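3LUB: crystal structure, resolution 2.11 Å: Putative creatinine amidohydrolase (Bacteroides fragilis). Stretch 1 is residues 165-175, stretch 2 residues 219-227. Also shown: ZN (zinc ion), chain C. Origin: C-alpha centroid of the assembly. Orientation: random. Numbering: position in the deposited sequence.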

# COMPACT_ATOMS: atom_id res chain seq x y z
N GLY F 165 -26.85 -21.22 -13.92
CA GLY F 165 -28.24 -21.62 -14.04
C GLY F 165 -28.59 -21.77 -15.48
O GLY F 165 -27.73 -22.08 -16.30
N GLU F 166 -29.85 -21.53 -15.81
CA GLU F 166 -30.35 -21.82 -17.14
C GLU F 166 -29.75 -20.91 -18.15
O GLU F 166 -29.37 -21.35 -19.22
CB GLU F 166 -31.89 -21.77 -17.19
CG GLU F 166 -32.48 -22.40 -18.47
CD GLU F 166 -34.00 -22.33 -18.51
OE1 GLU F 166 -34.63 -22.65 -17.49
OE2 GLU F 166 -34.55 -21.95 -19.56
N SER F 167 -29.67 -19.63 -17.83
CA SER F 167 -29.17 -18.62 -18.75
C SER F 167 -27.68 -18.78 -19.07
O SER F 167 -27.27 -18.71 -20.25
CB SER F 167 -29.43 -17.23 -18.17
OG SER F 167 -28.98 -17.14 -16.82
N GLU F 168 -26.85 -18.91 -18.03
CA GLU F 168 -25.41 -19.09 -18.25
C GLU F 168 -25.16 -20.40 -18.98
O GLU F 168 -24.27 -20.48 -19.84
CB GLU F 168 -24.62 -19.07 -16.93
CG GLU F 168 -24.00 -17.72 -16.60
CD GLU F 168 -23.00 -17.75 -15.46
OE1 GLU F 168 -23.17 -18.56 -14.52
OE2 GLU F 168 -22.06 -16.90 -15.47
N THR F 169 -25.89 -21.45 -18.61
CA THR F 169 -25.71 -22.75 -19.28
C THR F 169 -26.10 -22.66 -20.74
O THR F 169 -25.39 -23.17 -21.59
CB THR F 169 -26.48 -23.89 -18.61
OG1 THR F 169 -26.12 -23.95 -17.22
CG2 THR F 169 -26.13 -25.19 -19.26
N SER F 170 -27.22 -22.01 -21.04
CA SER F 170 -27.70 -21.88 -22.42
C SER F 170 -26.70 -21.15 -23.27
O SER F 170 -26.44 -21.56 -24.38
CB SER F 170 -29.07 -21.17 -22.51
OG SER F 170 -30.10 -21.93 -21.92
N VAL F 171 -26.18 -20.04 -22.76
CA VAL F 171 -25.27 -19.21 -23.54
C VAL F 171 -23.95 -19.96 -23.76
O VAL F 171 -23.38 -19.87 -24.83
CB VAL F 171 -25.06 -17.83 -22.90
CG1 VAL F 171 -24.08 -16.97 -23.74
CG2 VAL F 171 -26.43 -17.09 -22.68
N MSE F 172 -23.50 -20.75 -22.78
CA MSE F 172 -22.30 -21.61 -22.97
C MSE F 172 -22.60 -22.67 -24.03
O MSE F 172 -21.76 -22.96 -24.87
CB MSE F 172 -21.88 -22.30 -21.68
CG MSE F 172 -20.55 -23.04 -21.78
SE MSE F 172 -19.02 -21.84 -22.28
CE MSE F 172 -18.82 -20.73 -20.65
N MSE F 173 -23.79 -23.27 -23.99
CA MSE F 173 -24.15 -24.31 -24.95
C MSE F 173 -24.13 -23.76 -26.36
O MSE F 173 -23.74 -24.47 -27.30
CB MSE F 173 -25.50 -24.93 -24.64
CG MSE F 173 -25.48 -25.89 -23.46
SE MSE F 173 -27.29 -26.37 -22.88
CE MSE F 173 -27.77 -27.88 -24.21
N HIS F 174 -24.51 -22.50 -26.50
CA HIS F 174 -24.47 -21.82 -27.79
C HIS F 174 -23.06 -21.56 -28.28
O HIS F 174 -22.67 -21.99 -29.36
CB HIS F 174 -25.26 -20.52 -27.71
CG HIS F 174 -25.06 -19.61 -28.86
ND1 HIS F 174 -25.41 -19.95 -30.15
CD2 HIS F 174 -24.63 -18.33 -28.92
CE1 HIS F 174 -25.16 -18.93 -30.96
NE2 HIS F 174 -24.69 -17.93 -30.23
N TYR F 175 -22.27 -20.88 -27.45
CA TYR F 175 -20.92 -20.49 -27.84
C TYR F 175 -19.91 -21.62 -27.79
O TYR F 175 -19.08 -21.70 -28.65
CB TYR F 175 -20.42 -19.34 -26.94
CG TYR F 175 -20.93 -17.97 -27.33
CD1 TYR F 175 -20.71 -17.45 -28.60
CD2 TYR F 175 -21.63 -17.20 -26.43
CE1 TYR F 175 -21.18 -16.19 -28.95
CE2 TYR F 175 -22.09 -15.96 -26.76
CZ TYR F 175 -21.86 -15.45 -28.02
OH TYR F 175 -22.33 -14.21 -28.31
N GLY F 219 -29.58 -22.10 -8.98
CA GLY F 219 -30.55 -22.18 -10.07
C GLY F 219 -30.42 -23.50 -10.82
O GLY F 219 -29.30 -23.97 -11.08
N ASN F 220 -31.58 -24.10 -11.15
CA ASN F 220 -31.66 -25.32 -11.96
C ASN F 220 -31.42 -25.00 -13.44
O ASN F 220 -32.19 -24.25 -14.03
CB ASN F 220 -33.03 -26.02 -11.77
CG ASN F 220 -33.02 -27.46 -12.26
OD1 ASN F 220 -32.30 -27.80 -13.20
ND2 ASN F 220 -33.79 -28.32 -11.59
N PRO F 221 -30.32 -25.54 -14.03
CA PRO F 221 -29.93 -25.28 -15.40
C PRO F 221 -30.45 -26.30 -16.40
O PRO F 221 -30.09 -26.24 -17.57
CB PRO F 221 -28.42 -25.44 -15.32
CG PRO F 221 -28.25 -26.53 -14.38
CD PRO F 221 -29.35 -26.44 -13.40
N LYS F 222 -31.26 -27.25 -15.95
CA LYS F 222 -31.57 -28.42 -16.75
C LYS F 222 -32.52 -28.25 -17.97
O LYS F 222 -32.52 -29.10 -18.82
CB LYS F 222 -31.95 -29.60 -15.82
CG LYS F 222 -30.72 -30.05 -14.99
CD LYS F 222 -30.97 -31.29 -14.14
CE LYS F 222 -29.87 -31.47 -13.10
NZ LYS F 222 -29.99 -32.72 -12.22
N LYS F 223 -33.22 -27.13 -18.10
CA LYS F 223 -33.96 -26.81 -19.32
C LYS F 223 -33.17 -25.93 -20.28
O LYS F 223 -33.72 -25.47 -21.30
CB LYS F 223 -35.31 -26.17 -18.99
CG LYS F 223 -36.08 -26.95 -17.92
CD LYS F 223 -37.48 -26.41 -17.68
CE LYS F 223 -38.26 -27.38 -16.79
NZ LYS F 223 -39.67 -26.93 -16.53
N ALA F 224 -31.89 -25.71 -19.96
CA ALA F 224 -30.95 -25.00 -20.82
C ALA F 224 -30.84 -25.62 -22.25
O ALA F 224 -30.84 -26.85 -22.39
CB ALA F 224 -29.54 -24.97 -20.13
N THR F 225 -30.80 -24.79 -23.29
CA THR F 225 -30.54 -25.25 -24.65
C THR F 225 -29.67 -24.22 -25.38
O THR F 225 -29.69 -23.05 -25.03
CB THR F 225 -31.87 -25.46 -25.46
OG1 THR F 225 -32.46 -24.20 -25.80
CG2 THR F 225 -32.89 -26.27 -24.69
N ALA F 226 -28.92 -24.66 -26.40
CA ALA F 226 -28.15 -23.78 -27.25
C ALA F 226 -29.01 -22.69 -27.91
O ALA F 226 -28.60 -21.53 -28.04
CB ALA F 226 -27.42 -24.60 -28.36
N GLU F 227 -30.20 -23.05 -28.33
CA GLU F 227 -31.10 -22.10 -28.97
C GLU F 227 -31.61 -21.02 -28.04
O GLU F 227 -31.71 -19.87 -28.44
CB GLU F 227 -32.32 -22.82 -29.54
CG GLU F 227 -33.25 -21.88 -30.27
CD GLU F 227 -34.37 -22.58 -30.97
OE1 GLU F 227 -34.10 -23.37 -31.91
OE2 GLU F 227 -35.53 -22.35 -30.56
ZN ZN C . -20.86 -17.18 -14.03
O HOH W 1 -31.66 -21.54 -13.67
O HOH W 2 -33.70 -24.78 -16.22
O HOH W 3 -21.63 -16.24 -12.33

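This is a close packing contact between a helix and a neighbouring segment, in which a loop and the start of the next helix lie along one side of the first helix and are held by one direct hydrogen bond, two bridging waters and packed side chains, with alanine and glycine where the fit is tight. The helix runs from Glu166 to Tyr175. The second stretch follows it in the same direction, so that Pro221 lies beside Glu166, Ala224 beside Ser170 and Ala226 beside His174. Together they bury 527 Å².

At the start of the helix the two glycine backbones touch: Gly165 CA is 3.9 Å from Gly219 O. Gly219 has backbone angles that by themselves call for glycine, and an ideal CB there would point at the helix and lie 3.7 Å from Gly165 CA. Pro221 CB lies 3.6 Å from Gly165 O and 3.3 Å from Thr169 OG1. The Thr169 hydroxyl is itself turned back along the helix, with Thr169 OG1 donating to Gly165 O at 2.6 Å. The methyl of Thr169 faces Ala224, with Thr169 CG2 3.5 Å from Ala224 CB.

Two waters fill the polar gap here. Water 1 accepts from Glu166 N and donates to Asn220 O, both at 2.8 Å from its oxygen. It thus links an amide in the first turn of the helix to a loop carbonyl. Water 2 donates to Glu166 OE1 at 2.6 Å and to Asn220 O at 2.7 Å, and accepts from Lys223 N at 3.0 Å, all measured from its oxygen. The extended Glu166 side chain, t at chi1 and chi2, carries its carboxylate to this water. Glu166 CG lies 3.7 Å from Ala224 N.

A type I turn from Pro221 to Ala224, with Ala224 N donating to Pro221 O at 3.0 Å, brings the chain alongside Ser170. Here the direct hydrogen bond forms: Thr225 N donates to Ser170 OG at 3.2 Å. Ser170 OG also donates to Glu166 O at 2.9 Å, so the hydroxyl joins the loop amide to the helix backbone. Serine suits this narrow site: Ser170 CB is already 3.2 Å from Thr225 O.

Ala224 is buried against the helix, as are Glu166, Thr169 and Ser170, and its small methyl allows close approach. The selenomethionine Met173 points toward the loop, with Met173 SE 3.8 Å from Ala224 CB. Farther on, Met173 CB is 4.2 Å from Ala226 CB, and His174 CB is 3.5 Å from Ala226 O. The His174 ring leads away. Met173, His174 and Ala226 are partly exposed.

Glu168 takes no part in the contact; Glu168 OE2 binds ZN at 1.9 Å. Lys222 and Glu227 point away and are exposed.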